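Long-range contacts in DR2417 (Deinococcus radiodurans, PDB 4XWW), which is a metal-dependent, dimeric 5'-3' exoribonuclease of the metallo-beta-lactamase superfamily, possibly also an endonuclease, that probably takes part in RNA maturation and decay: residues 479-484 with 552-557; 263-268 with 288-293. All blocks are in the same frame, centred on the assembly; numbering follows the deposited sequence.

Contact 1: residues 479-484 with 552-557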
loop_
_atom_site.group_PDB
_atom_site.type_symbol
_atom_site.label_atom_id
_atom_site.label_comp_id
_atom_site.label_asym_id
_atom_site.label_seq_id
_atom_site.Cartn_x
_atom_site.Cartn_y
_atom_site.Cartn_z
ATOM N N LEU A 479 -12.443 11.559 18.185
ATOM C CA LEU A 479 -12.727 12.899 18.685
ATOM C C LEU A 479 -13.378 12.954 20.061
ATOM O O LEU A 479 -14.048 12.019 20.503
ATOM C CB LEU A 479 -13.617 13.662 17.704
ATOM C CG LEU A 479 -15.110 13.381 17.841
ATOM C CD1 LEU A 479 -15.906 14.569 17.404
ATOM C CD2 LEU A 479 -15.441 12.199 16.989
ATOM N N LEU A 480 -13.161 14.089 20.719
ATOM C CA LEU A 480 -13.817 14.426 21.972
ATOM C C LEU A 480 -14.424 15.814 21.864
ATOM O O LEU A 480 -13.707 16.804 21.713
ATOM C CB LEU A 480 -12.833 14.365 23.139
ATOM C CG LEU A 480 -12.818 13.015 23.850
ATOM C CD1 LEU A 480 -11.810 12.990 24.987
ATOM C CD2 LEU A 480 -14.213 12.748 24.363
ATOM N N ILE A 481 -15.748 15.886 21.917
ATOM C CA ILE A 481 -16.406 17.179 21.944
ATOM C C ILE A 481 -16.784 17.538 23.384
ATOM O O ILE A 481 -17.630 16.895 24.009
ATOM C CB ILE A 481 -17.648 17.214 21.017
ATOM C CG1 ILE A 481 -18.616 18.322 21.439
ATOM C CG2 ILE A 481 -18.325 15.863 20.950
ATOM C CD1 ILE A 481 -18.394 19.616 20.694
ATOM N N LEU A 482 -16.111 18.556 23.910
ATOM C CA LEU A 482 -16.350 19.026 25.264
ATOM C C LEU A 482 -17.157 20.305 25.242
ATOM O O LEU A 482 -16.697 21.326 24.745
ATOM C CB LEU A 482 -15.036 19.284 25.996
ATOM C CG LEU A 482 -13.848 18.364 25.747
ATOM C CD1 LEU A 482 -12.591 19.205 25.740
ATOM C CD2 LEU A 482 -13.771 17.310 26.829
ATOM N N THR A 483 -18.360 20.262 25.792
ATOM C CA THR A 483 -19.152 21.474 25.883
ATOM C C THR A 483 -19.332 21.872 27.342
ATOM O O THR A 483 -19.745 21.061 28.169
ATOM C CB THR A 483 -20.517 21.313 25.196
ATOM O OG1 THR A 483 -21.568 21.478 26.154
ATOM C CG2 THR A 483 -20.623 19.941 24.526
ATOM N N ALA A 484 -18.999 23.119 27.654
ATOM C CA ALA A 484 -19.168 23.635 29.006
ATOM C C ALA A 484 -20.509 24.334 29.140
ATOM O O ALA A 484 -20.838 25.212 28.344
ATOM C CB ALA A 484 -18.036 24.585 29.363
ATOM N N VAL A 552 -8.794 14.506 18.535
ATOM C CA VAL A 552 -9.301 15.783 18.052
ATOM C C VAL A 552 -10.288 16.312 19.089
ATOM O O VAL A 552 -11.183 15.590 19.527
ATOM C CB VAL A 552 -9.955 15.648 16.652
ATOM C CG1 VAL A 552 -11.273 16.419 16.561
ATOM C CG2 VAL A 552 -8.985 16.104 15.574
ATOM N N LEU A 553 -10.090 17.568 19.491
ATOM C CA LEU A 553 -10.878 18.185 20.554
ATOM C C LEU A 553 -11.712 19.358 20.075
ATOM O O LEU A 553 -11.179 20.359 19.612
ATOM C CB LEU A 553 -9.953 18.694 21.652
ATOM C CG LEU A 553 -9.242 17.638 22.481
ATOM C CD1 LEU A 553 -7.998 18.220 23.127
ATOM C CD2 LEU A 553 -10.202 17.094 23.525
ATOM N N ILE A 554 -13.021 19.245 20.253
ATOM C CA ILE A 554 -13.933 20.307 19.889
ATOM C C ILE A 554 -14.587 20.852 21.153
ATOM O O ILE A 554 -15.533 20.269 21.675
ATOM C CB ILE A 554 -15.012 19.755 18.952
ATOM C CG1 ILE A 554 -14.385 19.368 17.613
ATOM C CG2 ILE A 554 -16.129 20.763 18.752
ATOM C CD1 ILE A 554 -15.379 18.861 16.598
ATOM N N PRO A 555 -14.114 21.995 21.623
ATOM C CA PRO A 555 -14.698 22.576 22.833
ATOM C C PRO A 555 -15.776 23.626 22.545
ATOM O O PRO A 555 -15.618 24.431 21.629
ATOM C CB PRO A 555 -13.489 23.202 23.528
ATOM C CG PRO A 555 -12.591 23.598 22.408
ATOM C CD PRO A 555 -12.831 22.627 21.272
ATOM N N MET A 556 -16.860 23.602 23.325
ATOM C CA MET A 556 -17.952 24.577 23.207
ATOM C C MET A 556 -18.326 25.166 24.576
ATOM O O MET A 556 -18.563 24.421 25.520
ATOM C CB MET A 556 -19.188 23.927 22.571
ATOM C CG MET A 556 -18.903 23.009 21.396
ATOM S SD MET A 556 -20.393 22.534 20.495
ATOM C CE MET A 556 -21.528 22.193 21.839
ATOM N N ILE A 557 -18.418 26.490 24.672
ATOM C CA ILE A 557 -18.747 27.138 25.945
ATOM C C ILE A 557 -20.212 27.587 26.042
ATOM O O ILE A 557 -20.651 28.083 27.076
ATOM C CB ILE A 557 -17.799 28.328 26.221
ATOM C CG1 ILE A 557 -16.355 27.839 26.308
ATOM C CG2 ILE A 557 -18.168 29.052 27.508
ATOM C CD1 ILE A 557 -16.017 27.178 27.627
#
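Met556 lies alongside Thr483 on the sheet face that both share with Ile481. Its chain runs straight at chi2 and bends at chi3 (-43°), and that last bend brings CE against Thr483: CE lies 3.6 Å from Thr483 CB and equally close to Thr483 CG2, the two side chains side by side and pointing the same way. The tip of Ile481 rests against the root of the methionine, its CD1 3.5 Å from Met556 CG; its approach to Ile554 CG2 is modelled too short to be trusted. Further along this face Val552 CG1 fits against Leu479 CB at 3.8 Å. On the opposite face Leu553 CD2 fits into the notch between Leu480 CB (3.8 Å) and Leu482 CD1 (3.9 Å). Beneath these leucines lie helices 504-523 and 528-547, with Ile510 touching Leu480 and Leu482, and Tyr536 touching Leu553. Just past the end of strand 552-556, Ile557 CD1 meets Ala484 CB. The backbones run parallel, 14° apart, joined by alternating hydrogen bonds such as Leu480 N to Val552 O (2.8 Å) and Ile554 N to Leu480 O (2.9 Å). Residues of the second subunit pack on the Leu479-Ile481-Met556 face. Strand 479-485, flanked by 491-497 and 552-556, is thus the middle of the three-stranded, helix-backed sheet of the RNase J C-terminal domain, set against its partner in the dimer.

Contact 2: residues 263-268 with 288-293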
loop_
_atom_site.group_PDB
_atom_site.type_symbol
_atom_site.label_atom_id
_atom_site.label_comp_id
_atom_site.label_asym_id
_atom_site.label_seq_id
_atom_site.Cartn_x
_atom_site.Cartn_y
_atom_site.Cartn_z
ATOM N N GLY A 263 -13.415 -25.626 -25.031
ATOM C CA GLY A 263 -14.726 -26.178 -24.721
ATOM C C GLY A 263 -15.453 -25.526 -23.555
ATOM O O GLY A 263 -16.340 -26.142 -22.948
ATOM N N ARG A 264 -15.100 -24.277 -23.258
ATOM C CA ARG A 264 -15.746 -23.531 -22.174
ATOM C C ARG A 264 -16.599 -22.365 -22.697
ATOM O O ARG A 264 -16.184 -21.643 -23.598
ATOM C CB ARG A 264 -14.697 -22.996 -21.191
ATOM C CG ARG A 264 -13.913 -24.092 -20.501
ATOM C CD ARG A 264 -12.858 -23.513 -19.566
ATOM N NE ARG A 264 -12.156 -24.562 -18.824
ATOM C CZ ARG A 264 -12.459 -24.954 -17.587
ATOM N NH1 ARG A 264 -13.457 -24.377 -16.925
ATOM N NH2 ARG A 264 -11.756 -25.931 -17.000
ATOM N N ARG A 265 -17.774 -22.177 -22.101
ATOM C CA ARG A 265 -18.614 -21.019 -22.416
ATOM C C ARG A 265 -18.286 -19.899 -21.447
ATOM O O ARG A 265 -17.814 -20.157 -20.341
ATOM C CB ARG A 265 -20.100 -21.366 -22.337
ATOM C CG ARG A 265 -20.572 -22.492 -23.270
ATOM C CD ARG A 265 -20.337 -22.116 -24.726
ATOM N NE ARG A 265 -21.093 -20.927 -25.119
ATOM C CZ ARG A 265 -22.338 -20.961 -25.597
ATOM N NH1 ARG A 265 -22.980 -22.123 -25.744
ATOM N NH2 ARG A 265 -22.950 -19.831 -25.927
ATOM N N VAL A 266 -18.528 -18.657 -21.858
ATOM C CA VAL A 266 -18.040 -17.514 -21.100
ATOM C C VAL A 266 -19.178 -16.681 -20.511
ATOM O O VAL A 266 -20.175 -16.408 -21.178
ATOM C CB VAL A 266 -17.146 -16.630 -21.991
ATOM C CG1 VAL A 266 -16.636 -15.397 -21.234
ATOM C CG2 VAL A 266 -15.964 -17.453 -22.492
ATOM N N VAL A 267 -19.018 -16.301 -19.246
ATOM C CA VAL A 267 -19.936 -15.380 -18.584
ATOM C C VAL A 267 -19.165 -14.111 -18.293
ATOM O O VAL A 267 -18.094 -14.156 -17.683
ATOM C CB VAL A 267 -20.493 -15.922 -17.243
ATOM C CG1 VAL A 267 -21.434 -14.901 -16.605
ATOM C CG2 VAL A 267 -21.223 -17.238 -17.422
ATOM N N MET A 268 -19.703 -12.984 -18.732
ATOM C CA MET A 268 -19.112 -11.696 -18.407
ATOM C C MET A 268 -19.816 -11.185 -17.161
ATOM O O MET A 268 -21.034 -11.005 -17.158
ATOM C CB MET A 268 -19.248 -10.717 -19.578
ATOM C CG MET A 268 -18.587 -11.197 -20.881
ATOM S SD MET A 268 -16.779 -11.134 -20.891
ATOM C CE MET A 268 -16.508 -9.389 -21.245
ATOM N N PRO A 288 -17.058 -12.220 -29.905
ATOM C CA PRO A 288 -17.170 -13.495 -29.194
ATOM C C PRO A 288 -17.505 -14.608 -30.177
ATOM O O PRO A 288 -18.461 -14.475 -30.936
ATOM C CB PRO A 288 -18.321 -13.261 -28.202
ATOM C CG PRO A 288 -18.503 -11.775 -28.149
ATOM C CD PRO A 288 -18.072 -11.247 -29.476
ATOM N N PRO A 289 -16.712 -15.685 -30.172
ATOM C CA PRO A 289 -16.910 -16.792 -31.111
ATOM C C PRO A 289 -18.188 -17.571 -30.791
ATOM O O PRO A 289 -18.767 -18.211 -31.668
ATOM C CB PRO A 289 -15.656 -17.652 -30.919
ATOM C CG PRO A 289 -15.103 -17.254 -29.582
ATOM C CD PRO A 289 -15.478 -15.829 -29.379
ATOM N N GLU A 290 -18.600 -17.528 -29.531
ATOM C CA GLU A 290 -19.913 -18.015 -29.123
ATOM C C GLU A 290 -20.555 -16.950 -28.255
ATOM O O GLU A 290 -19.847 -16.206 -27.571
ATOM C CB GLU A 290 -19.819 -19.334 -28.347
ATOM C CG GLU A 290 -19.272 -20.509 -29.135
ATOM C CD GLU A 290 -19.162 -21.770 -28.288
ATOM O OE1 GLU A 290 -18.063 -22.045 -27.753
ATOM O OE2 GLU A 290 -20.175 -22.485 -28.154
ATOM N N PRO A 291 -21.894 -16.878 -28.266
ATOM C CA PRO A 291 -22.596 -15.915 -27.409
ATOM C C PRO A 291 -22.210 -16.010 -25.929
ATOM O O PRO A 291 -22.028 -17.120 -25.409
ATOM C CB PRO A 291 -24.058 -16.293 -27.603
ATOM C CG PRO A 291 -24.106 -16.824 -29.024
ATOM C CD PRO A 291 -22.803 -17.534 -29.235
ATOM N N PHE A 292 -22.074 -14.864 -25.264
ATOM C CA PHE A 292 -21.975 -14.853 -23.803
ATOM C C PHE A 292 -23.183 -15.537 -23.172
ATOM O O PHE A 292 -24.304 -15.447 -23.689
ATOM C CB PHE A 292 -21.879 -13.423 -23.267
ATOM C CG PHE A 292 -20.659 -12.686 -23.717
ATOM C CD1 PHE A 292 -19.398 -13.247 -23.586
ATOM C CD2 PHE A 292 -20.773 -11.431 -24.271
ATOM C CE1 PHE A 292 -18.268 -12.550 -24.012
ATOM C CE2 PHE A 292 -19.650 -10.734 -24.700
ATOM C CZ PHE A 292 -18.400 -11.295 -24.568
ATOM N N LEU A 293 -22.957 -16.221 -22.053
ATOM C CA LEU A 293 -24.036 -16.810 -21.261
ATOM C C LEU A 293 -24.168 -16.092 -19.921
ATOM O O LEU A 293 -23.251 -15.388 -19.505
ATOM C CB LEU A 293 -23.788 -18.304 -21.020
ATOM C CG LEU A 293 -23.811 -19.293 -22.182
ATOM C CD1 LEU A 293 -23.646 -20.722 -21.668
ATOM C CD2 LEU A 293 -25.095 -19.166 -22.966
HETATM O O HOH W 1 -17.055 -20.184 -25.812
HETATM O O HOH W 2 -19.686 -18.494 -24.551
HETATM O O HOH W 3 -22.514 -12.830 -19.806
#
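Arg265 and Leu293 belong to a partly buried contact in which loop 288-293 lies against the edge strand 265-269 of the beta-CASP domain. One backbone hydrogen bond joins the two, Leu293 N to Val266 O, at 2.9 Å and almost straight (175°). Bends at chi2 and chi3 turn the Arg265 chain back at CD and NE. Its guanidinium lies between two partners, Leu293 CG and CD2 over one face and Glu290 OE2 over the other. In the guanidinium plane NH2 donates to Pro291 O (2.9 Å). Glu290 OE2 stands 3.5 Å from Arg265 NE, a salt bridge of charges alone, while its OE1 is hydrogen-bonded to His260. On its other edge strand 265-269 pairs with 306-310 in the five-stranded parallel sheet of this domain, so the loop lies at the edge that no strand of this chain pairs with. A water ties Arg265 NE and Val266 N to Pro291 O. Past it Met268 lays CG over the centre of the Phe292 ring, a CH-pi contact 3.5 Å from the centroid, and SD adds a Met-aromatic contact, oblique at 4.3 Å from that centroid. Pro288 CB stands over the rim of the ring's opposite face, and Val266 CG1 approaches Phe292 CD1. A second water links Met268 N to Leu293 O.

Overall arrangement
Contact 2 comes first along the chain, in the beta-CASP domain. It closes a short loop: the chain leaves strand 265-269, runs through helix 271-282 and returns against the edge of that strand. Much later helix 465-477 leads into strand 479-485. There contact 1 closes a longer loop, holding strand 491-497 and helices 504-523 and 528-547, and brings the last strand beside 479-485. The two loops are in series, neither nested nor crossing, and their centres lie about 60 Å apart. Contact 2 fastens a loop to the edge of the beta-CASP sheet; contact 1 adds the last strand to the C-terminal sheet that packs on the second subunit.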